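PDB 1A7J: phosphoribulokinase, which catalyses the ATP-dependent phosphorylation of D-ribulose 5-phosphate to D-ribulose 1,5-bisphosphate, a step of the Calvin cycle. Local coordinates for residues S9-S14 and V196-Q201; A54-R59 and A65-F70; I233-R236 and D242-Y245. All coordinates share one frame; numbering follows the deposited sequence.

Contact 1 (S9-S14 and V196-Q201); sequences SVTGSS and VPQFSQ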
loop_
_atom_site.group_PDB
_atom_site.type_symbol
_atom_site.label_atom_id
_atom_site.label_comp_id
_atom_site.label_asym_id
_atom_site.label_seq_id
_atom_site.Cartn_x
_atom_site.Cartn_y
_atom_site.Cartn_z
ATOM N N SER A 9 1.868 8.456 -2.339
ATOM C CA SER A 9 1.117 7.546 -1.475
ATOM C C SER A 9 0.672 6.293 -2.215
ATOM O O SER A 9 -0.226 6.357 -3.058
ATOM C CB SER A 9 -0.104 8.277 -0.923
ATOM O OG SER A 9 -0.840 7.480 -0.017
ATOM N N VAL A 10 1.298 5.162 -1.871
ATOM C CA VAL A 10 0.979 3.829 -2.390
ATOM C C VAL A 10 0.080 3.074 -1.404
ATOM O O VAL A 10 0.442 2.872 -0.249
ATOM C CB VAL A 10 2.275 3.014 -2.580
ATOM C CG1 VAL A 10 1.972 1.673 -3.182
ATOM C CG2 VAL A 10 3.274 3.784 -3.437
ATOM N N THR A 11 -1.115 2.697 -1.828
ATOM C CA THR A 11 -2.029 2.012 -0.921
ATOM C C THR A 11 -2.439 0.655 -1.478
ATOM O O THR A 11 -2.391 0.443 -2.692
ATOM C CB THR A 11 -3.277 2.834 -0.656
ATOM O OG1 THR A 11 -4.082 2.174 0.316
ATOM C CG2 THR A 11 -4.089 2.941 -1.895
ATOM N N GLY A 12 -2.692 -0.291 -0.578
ATOM C CA GLY A 12 -3.117 -1.620 -0.974
ATOM C C GLY A 12 -2.125 -2.749 -0.719
ATOM O O GLY A 12 -2.518 -3.864 -0.378
ATOM N N SER A 13 -0.837 -2.482 -0.901
ATOM C CA SER A 13 0.172 -3.525 -0.781
ATOM C C SER A 13 0.925 -3.424 0.540
ATOM O O SER A 13 1.415 -2.353 0.882
ATOM C CB SER A 13 1.176 -3.410 -1.931
ATOM O OG SER A 13 1.740 -2.103 -1.951
ATOM N N SER A 14 0.904 -4.499 1.322
ATOM C CA SER A 14 1.899 -4.752 2.379
ATOM C C SER A 14 1.698 -6.168 2.895
ATOM O O SER A 14 0.873 -6.919 2.363
ATOM C CB SER A 14 1.759 -3.774 3.552
ATOM O OG SER A 14 2.680 -2.699 3.446
ATOM N N VAL A 196 -11.459 -1.473 -0.186
ATOM C CA VAL A 196 -11.994 -1.310 -1.528
ATOM C C VAL A 196 -12.208 0.143 -1.985
ATOM O O VAL A 196 -11.700 0.524 -3.034
ATOM C CB VAL A 196 -13.263 -2.135 -1.688
ATOM C CG1 VAL A 196 -14.142 -1.577 -2.757
ATOM C CG2 VAL A 196 -12.890 -3.524 -2.036
ATOM N N PRO A 197 -12.829 1.011 -1.164
ATOM C CA PRO A 197 -13.203 2.341 -1.642
ATOM C C PRO A 197 -12.006 3.181 -2.039
ATOM O O PRO A 197 -12.135 4.133 -2.808
ATOM C CB PRO A 197 -13.912 2.979 -0.454
ATOM C CG PRO A 197 -14.289 1.860 0.439
ATOM C CD PRO A 197 -13.230 0.822 0.242
ATOM N N GLN A 198 -10.852 2.862 -1.461
ATOM C CA GLN A 198 -9.642 3.648 -1.654
ATOM C C GLN A 198 -9.137 3.594 -3.086
ATOM O O GLN A 198 -8.383 4.454 -3.515
ATOM C CB GLN A 198 -8.557 3.143 -0.712
ATOM C CG GLN A 198 -8.876 3.318 0.748
ATOM C CD GLN A 198 -7.682 3.044 1.589
ATOM O OE1 GLN A 198 -6.557 3.269 1.162
ATOM N NE2 GLN A 198 -7.902 2.519 2.786
ATOM N N PHE A 199 -9.516 2.540 -3.805
ATOM C CA PHE A 199 -9.058 2.320 -5.174
ATOM C C PHE A 199 -9.895 3.131 -6.177
ATOM O O PHE A 199 -9.788 2.935 -7.382
ATOM C CB PHE A 199 -9.088 0.816 -5.515
ATOM C CG PHE A 199 -8.290 -0.037 -4.562
ATOM C CD1 PHE A 199 -6.975 0.309 -4.238
ATOM C CD2 PHE A 199 -8.911 -1.055 -3.846
ATOM C CE1 PHE A 199 -6.310 -0.324 -3.189
ATOM C CE2 PHE A 199 -8.256 -1.699 -2.803
ATOM C CZ PHE A 199 -6.960 -1.324 -2.465
ATOM N N SER A 200 -10.698 4.063 -5.665
ATOM C CA SER A 200 -11.333 5.063 -6.506
ATOM C C SER A 200 -10.787 6.439 -6.180
ATOM O O SER A 200 -11.230 7.421 -6.768
ATOM C CB SER A 200 -12.834 5.065 -6.292
ATOM O OG SER A 200 -13.334 3.749 -6.179
ATOM N N GLN A 201 -9.918 6.517 -5.172
ATOM C CA GLN A 201 -9.250 7.758 -4.820
ATOM C C GLN A 201 -7.900 7.903 -5.520
ATOM O O GLN A 201 -7.347 8.989 -5.607
ATOM C CB GLN A 201 -9.049 7.831 -3.311
ATOM C CG GLN A 201 -10.335 7.783 -2.513
ATOM C CD GLN A 201 -11.351 8.789 -2.995
ATOM O OE1 GLN A 201 -11.013 9.934 -3.308
ATOM N NE2 GLN A 201 -12.595 8.358 -3.105
#
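The ring of F199 meets the end of strand 7-11 with its edge: the carbonyl O of T11 and CA of G12 both lie near the ring plane, the T11 O at 4.0 Å from F199 CE1 and the G12 CA at 4.1 Å from the same carbon. The other flat group, the terminal amide of Q198, is engaged through its oxygen. T11 OG1 donates to Q198 OE1 at 2.8 Å, the hydroxyl tilted 31° from the carbonyl plane. T11 places OG1 opposite its own backbone nitrogen (chi1 -175°), which turns the hydroxyl to the amide and leaves CG2 4.2 Å from F199 CE1. The strand here runs into the P-loop of this P-loop kinase fold, and G12 to S14 belong to the predicted ATP-binding loop, while 196-200 forms a short 3-10 segment in the loop between helix 180-195 and strand 204-210. G12 has a positive phi; a CB at its backbone angles would press on the carbonyl O of T11 and come 3.2 Å from F199 CE1, so glycine suits the position. The Q198 amide is buried, yet both its ends are used: NE2 donates to the carbonyls of C194 and L133, fixing which way round the amide sits and presenting OE1 to T11. On strand 150-156, V155 also touches the F199 side chain.

Contact 2 (A54-R59 and A65-F70); sequences AELDRR and ATFSHF. With SO4 (sulfate ion), chain B.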
loop_
_atom_site.group_PDB
_atom_site.type_symbol
_atom_site.label_atom_id
_atom_site.label_comp_id
_atom_site.label_asym_id
_atom_site.label_seq_id
_atom_site.Cartn_x
_atom_site.Cartn_y
_atom_site.Cartn_z
ATOM N N ALA A 54 -5.691 -9.000 22.090
ATOM C CA ALA A 54 -6.588 -8.827 23.216
ATOM C C ALA A 54 -7.830 -8.081 22.771
ATOM O O ALA A 54 -8.950 -8.482 23.112
ATOM C CB ALA A 54 -5.878 -8.063 24.315
ATOM N N GLU A 55 -7.633 -7.065 21.928
ATOM C CA GLU A 55 -8.744 -6.276 21.428
ATOM C C GLU A 55 -9.720 -7.144 20.652
ATOM O O GLU A 55 -10.920 -6.902 20.688
ATOM C CB GLU A 55 -8.238 -5.156 20.537
ATOM C CG GLU A 55 -9.340 -4.256 20.026
ATOM C CD GLU A 55 -9.952 -3.405 21.109
ATOM O OE1 GLU A 55 -9.384 -3.348 22.213
ATOM O OE2 GLU A 55 -10.968 -2.744 20.848
ATOM N N LEU A 56 -9.221 -8.257 20.118
ATOM C CA LEU A 56 -10.029 -9.165 19.315
ATOM C C LEU A 56 -10.815 -10.189 20.104
ATOM O O LEU A 56 -11.732 -10.801 19.563
ATOM C CB LEU A 56 -9.152 -9.896 18.306
ATOM C CG LEU A 56 -8.885 -9.075 17.052
ATOM C CD1 LEU A 56 -7.546 -9.480 16.444
ATOM C CD2 LEU A 56 -10.053 -9.250 16.093
ATOM N N ASP A 57 -10.374 -10.485 21.325
ATOM C CA ASP A 57 -11.103 -11.428 22.171
ATOM C C ASP A 57 -12.225 -10.764 22.964
ATOM O O ASP A 57 -13.197 -11.437 23.310
ATOM C CB ASP A 57 -10.155 -12.153 23.115
ATOM C CG ASP A 57 -9.400 -13.273 22.429
ATOM O OD1 ASP A 57 -10.012 -14.373 22.253
ATOM O OD2 ASP A 57 -8.222 -13.032 22.034
ATOM N N ARG A 58 -12.098 -9.450 23.214
ATOM C CA ARG A 58 -13.177 -8.621 23.790
ATOM C C ARG A 58 -14.309 -8.541 22.793
ATOM O O ARG A 58 -15.481 -8.599 23.162
ATOM C CB ARG A 58 -12.731 -7.173 24.037
ATOM C CG ARG A 58 -11.484 -6.973 24.865
ATOM C CD ARG A 58 -10.936 -5.557 24.676
ATOM N NE ARG A 58 -11.818 -4.530 25.233
ATOM C CZ ARG A 58 -12.542 -3.677 24.509
ATOM N NH1 ARG A 58 -12.529 -3.750 23.185
ATOM N NH2 ARG A 58 -13.288 -2.755 25.110
ATOM N N ARG A 59 -13.932 -8.188 21.565
ATOM C CA ARG A 59 -14.868 -8.131 20.453
ATOM C C ARG A 59 -15.579 -9.468 20.298
ATOM O O ARG A 59 -16.798 -9.532 20.409
ATOM C CB ARG A 59 -14.149 -7.794 19.137
ATOM C CG ARG A 59 -13.140 -6.651 19.190
ATOM C CD ARG A 59 -13.778 -5.331 19.512
ATOM N NE ARG A 59 -12.900 -4.198 19.239
ATOM C CZ ARG A 59 -13.243 -3.162 18.474
ATOM N NH1 ARG A 59 -14.267 -3.263 17.628
ATOM N NH2 ARG A 59 -12.509 -2.057 18.487
ATOM N N ALA A 65 -17.377 -10.265 14.998
ATOM C CA ALA A 65 -16.422 -10.850 14.076
ATOM C C ALA A 65 -16.187 -9.905 12.897
ATOM O O ALA A 65 -16.347 -10.289 11.733
ATOM C CB ALA A 65 -16.926 -12.216 13.598
ATOM N N THR A 66 -15.859 -8.649 13.205
ATOM C CA THR A 66 -15.616 -7.652 12.164
ATOM C C THR A 66 -14.394 -6.768 12.383
ATOM O O THR A 66 -14.129 -5.874 11.581
ATOM C CB THR A 66 -16.816 -6.712 11.967
ATOM O OG1 THR A 66 -16.847 -5.744 13.026
ATOM C CG2 THR A 66 -18.128 -7.504 11.927
ATOM N N PHE A 67 -13.716 -6.933 13.510
ATOM C CA PHE A 67 -12.509 -6.152 13.755
ATOM C C PHE A 67 -11.254 -6.804 13.143
ATOM O O PHE A 67 -11.044 -8.023 13.277
ATOM C CB PHE A 67 -12.313 -5.950 15.250
ATOM C CG PHE A 67 -11.271 -4.934 15.582
ATOM C CD1 PHE A 67 -11.434 -3.611 15.191
ATOM C CD2 PHE A 67 -10.102 -5.313 16.226
ATOM C CE1 PHE A 67 -10.458 -2.691 15.424
ATOM C CE2 PHE A 67 -9.111 -4.400 16.467
ATOM C CZ PHE A 67 -9.282 -3.090 16.065
ATOM N N SER A 68 -10.446 -5.998 12.450
ATOM C CA SER A 68 -9.164 -6.450 11.911
ATOM C C SER A 68 -8.284 -5.268 11.612
ATOM O O SER A 68 -8.752 -4.133 11.634
ATOM C CB SER A 68 -9.364 -7.242 10.623
ATOM O OG SER A 68 -9.978 -6.448 9.619
ATOM N N HIS A 69 -7.074 -5.569 11.150
ATOM C CA HIS A 69 -6.071 -4.567 10.767
ATOM C C HIS A 69 -6.475 -3.650 9.621
ATOM O O HIS A 69 -5.728 -2.754 9.260
ATOM C CB HIS A 69 -4.773 -5.267 10.381
ATOM C CG HIS A 69 -3.822 -5.431 11.520
ATOM N ND1 HIS A 69 -3.230 -6.635 11.830
ATOM C CD2 HIS A 69 -3.396 -4.547 12.455
ATOM C CE1 HIS A 69 -2.486 -6.490 12.914
ATOM N NE2 HIS A 69 -2.569 -5.232 13.312
ATOM N N PHE A 70 -7.580 -3.985 8.970
ATOM C CA PHE A 70 -8.140 -3.204 7.889
ATOM C C PHE A 70 -9.053 -2.099 8.423
ATOM O O PHE A 70 -9.171 -1.039 7.799
ATOM C CB PHE A 70 -8.943 -4.121 6.954
ATOM C CG PHE A 70 -8.093 -5.001 6.056
ATOM C CD1 PHE A 70 -6.810 -4.611 5.678
ATOM C CD2 PHE A 70 -8.624 -6.169 5.519
ATOM C CE1 PHE A 70 -6.066 -5.369 4.775
ATOM C CE2 PHE A 70 -7.893 -6.936 4.614
ATOM C CZ PHE A 70 -6.609 -6.533 4.241
HETATM S S SO4 B . -5.196 -9.490 10.655
HETATM O O1 SO4 B . -6.118 -8.813 11.524
HETATM O O2 SO4 B . -5.054 -8.754 9.428
HETATM O O3 SO4 B . -3.927 -9.586 11.309
HETATM O O4 SO4 B . -5.681 -10.794 10.378
#
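Cation-pi stacking joins R59 of helix 49-62 to F67 in the loop that follows it. The guanidinium lies flat on one face of the ring, planes 17° apart, with R59 CZ 4.1 Å from the F67 ring centroid and NH2 offset toward the rim near CE1. F67 has CG anti to its backbone N (chi1 -168°), which carries the ring back to the helix.

Ionic bonds set the guanidinium from within the helix. R59 NE and NH2 both donate to E55 OE2, each at 2.9 Å, a side-on grip on one oxygen that lies close to the guanidinium plane; R58 NH1 stands 3.0 Å from the same E55 OE2, a salt bridge that is less certain because R58 is poorly ordered. With an alanine at R59, F67 would probably lose the cation over its ring face and E55 the firmer of its two arginine partners.

Apolar contacts complete the packing. E55 CG sits 3.6 Å from F67 CE2, and L56 CD2 comes up at the ring edge, 3.9 Å from F67 CD2. M52, one turn earlier in the helix, also touches F67.

Further along the loop, H69 ND1 donates to sulfate O3 at 3.1 Å, its backbone N reaches O1 weakly, and its ring stacks on H45. The sulfate is probably from the crystallisation liquor. R186 NE of helix 180-195, the helix of catalytic R187, bonds the carbonyl O of F67. The carboxylate at the guanidinium edge is likely to offset part of its charge and would hold its plane, leaving a flat face for F67.

Contact 3 (I233-R236 and D242-Y245); sequences IRFR and DFPY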
loop_
_atom_site.group_PDB
_atom_site.type_symbol
_atom_site.label_atom_id
_atom_site.label_comp_id
_atom_site.label_asym_id
_atom_site.label_seq_id
_atom_site.Cartn_x
_atom_site.Cartn_y
_atom_site.Cartn_z
ATOM N N ILE A 233 -2.549 -1.917 -15.435
ATOM C CA ILE A 233 -2.213 -0.592 -14.943
ATOM C C ILE A 233 -3.213 0.374 -15.520
ATOM O O ILE A 233 -3.226 0.590 -16.714
ATOM C CB ILE A 233 -0.814 -0.180 -15.360
ATOM C CG1 ILE A 233 0.164 -1.299 -15.052
ATOM C CG2 ILE A 233 -0.394 1.036 -14.586
ATOM C CD1 ILE A 233 1.423 -1.217 -15.870
ATOM N N ARG A 234 -4.185 0.775 -14.712
ATOM C CA ARG A 234 -5.181 1.735 -15.150
ATOM C C ARG A 234 -4.908 3.150 -14.652
ATOM O O ARG A 234 -4.750 3.355 -13.449
ATOM C CB ARG A 234 -6.560 1.308 -14.693
ATOM C CG ARG A 234 -7.625 1.918 -15.554
ATOM C CD ARG A 234 -8.964 1.942 -14.909
ATOM N NE ARG A 234 -8.914 2.718 -13.697
ATOM C CZ ARG A 234 -9.786 3.645 -13.366
ATOM N NH1 ARG A 234 -10.906 3.817 -14.061
ATOM N NH2 ARG A 234 -9.551 4.358 -12.285
ATOM N N PHE A 235 -4.894 4.109 -15.585
ATOM C CA PHE A 235 -4.774 5.531 -15.270
ATOM C C PHE A 235 -6.139 6.199 -15.119
ATOM O O PHE A 235 -6.895 6.303 -16.083
ATOM C CB PHE A 235 -3.988 6.271 -16.351
ATOM C CG PHE A 235 -2.600 5.747 -16.565
ATOM C CD1 PHE A 235 -2.392 4.457 -17.052
ATOM C CD2 PHE A 235 -1.493 6.525 -16.256
ATOM C CE1 PHE A 235 -1.107 3.952 -17.218
ATOM C CE2 PHE A 235 -0.198 6.019 -16.417
ATOM C CZ PHE A 235 -0.016 4.733 -16.892
ATOM N N ARG A 236 -6.386 6.775 -13.943
ATOM C CA ARG A 236 -7.554 7.640 -13.689
ATOM C C ARG A 236 -7.791 8.569 -14.876
ATOM O O ARG A 236 -8.913 8.695 -15.360
ATOM C CB ARG A 236 -7.321 8.499 -12.428
ATOM C CG ARG A 236 -8.565 8.787 -11.567
ATOM C CD ARG A 236 -8.608 10.229 -10.952
ATOM N NE ARG A 236 -7.470 10.613 -10.089
ATOM C CZ ARG A 236 -7.556 10.904 -8.784
ATOM N NH1 ARG A 236 -8.599 10.494 -8.068
ATOM N NH2 ARG A 236 -6.543 11.506 -8.163
ATOM N N ASP A 242 1.612 8.072 -23.039
ATOM C CA ASP A 242 1.950 7.679 -24.385
ATOM C C ASP A 242 1.991 6.155 -24.410
ATOM O O ASP A 242 3.007 5.545 -24.128
ATOM C CB ASP A 242 3.307 8.286 -24.713
ATOM C CG ASP A 242 3.622 8.278 -26.169
ATOM O OD1 ASP A 242 3.033 7.466 -26.916
ATOM O OD2 ASP A 242 4.548 9.023 -26.555
ATOM N N PHE A 243 0.838 5.545 -24.647
ATOM C CA PHE A 243 0.705 4.111 -24.512
ATOM C C PHE A 243 1.487 3.304 -25.536
ATOM O O PHE A 243 1.800 2.141 -25.291
ATOM C CB PHE A 243 -0.764 3.732 -24.554
ATOM C CG PHE A 243 -1.523 4.115 -23.334
ATOM C CD1 PHE A 243 -1.207 3.568 -22.101
ATOM C CD2 PHE A 243 -2.542 5.041 -23.406
ATOM C CE1 PHE A 243 -1.900 3.942 -20.941
ATOM C CE2 PHE A 243 -3.247 5.429 -22.241
ATOM C CZ PHE A 243 -2.912 4.875 -21.016
ATOM N N PRO A 244 1.720 3.864 -26.739
ATOM C CA PRO A 244 2.534 3.138 -27.708
ATOM C C PRO A 244 3.956 3.144 -27.297
ATOM O O PRO A 244 4.733 2.372 -27.800
ATOM C CB PRO A 244 2.378 3.944 -28.963
ATOM C CG PRO A 244 1.018 4.533 -28.838
ATOM C CD PRO A 244 0.933 4.907 -27.405
ATOM N N TYR A 245 4.341 4.195 -26.594
ATOM C CA TYR A 245 5.685 4.308 -26.080
ATOM C C TYR A 245 5.789 3.126 -25.186
ATOM O O TYR A 245 6.533 2.203 -25.451
ATOM C CB TYR A 245 5.821 5.563 -25.234
ATOM C CG TYR A 245 7.100 5.650 -24.433
ATOM C CD1 TYR A 245 8.322 5.758 -25.066
ATOM C CD2 TYR A 245 7.091 5.557 -23.047
ATOM C CE1 TYR A 245 9.500 5.757 -24.337
ATOM C CE2 TYR A 245 8.267 5.563 -22.321
ATOM C CZ TYR A 245 9.457 5.656 -22.969
ATOM O OH TYR A 245 10.634 5.658 -22.267
#
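F235 offers the face of its ring to the edge of F243, its CD1 and CE1 meeting the CE1-CZ edge of that ring in an offset edge-to-face pair. The planes stand 83° apart and the centroids of the F235 and F243 rings are 5.6 Å apart. The pair ties the end of strand 229-235, one of the antiparallel strands in the large mixed sheet of this P-loop kinase fold, to the first turn of helix 243-249. Between them the chain runs through a short loop, and the backbones stay well apart: the nearest CA atoms, those of F235 and F243, are 10.8 Å from each other. Contact is therefore made by two long aromatic side chains reaching across.

On the F243 side, chi1 of -72° sets CG anti to the carbonyl carbon, and the ring extends from the helix start so that its end, rather than its base, comes up to F235. The two side chains approach from opposed directions and lie alongside. D242 just before the helix occupies the N-cap position, and its carbonyl O accepts a weak bond from Y245 N in the first turn.

F235 is buried, and the contact uses one part of a larger apolar environment. Its side chain also touches I275 of helix 268-284, I204 of the neighbouring strand 204-210 and I241 in the connecting loop, whereas F243 is partly exposed and packs on P238. The pairing thus lies where the sheet core gives way to the surface, away from the catalytic residues. CE1 of F235 and CE1 of F243 make the closest approach at 3.8 Å, while F243 CZ stands 4.0 Å from F235 CD1.

Contact 1 lies deepest, with its centre about 6 Å from the centre of the chain; contacts 2 and 3 each lie about 21 Å out, on opposite sides, their own centres about 40 Å apart. Contacts 1 and 3 reach the same mixed sheet, through strands 7-11 and 229-235, and touch where R236 NH1 packs 3.1 Å from Q201 O. Contact 2 stands off the sheet on helix 49-62 and approaches contact 1 no closer than about 6 Å between nearest atoms. Chemistry follows place: a buried neutral hydrogen bond beside the nucleotide loop, a charged aromatic stack in the partly exposed helix-loop region, and an aromatic pair at the end of an inner strand, where it meets helix 243-249.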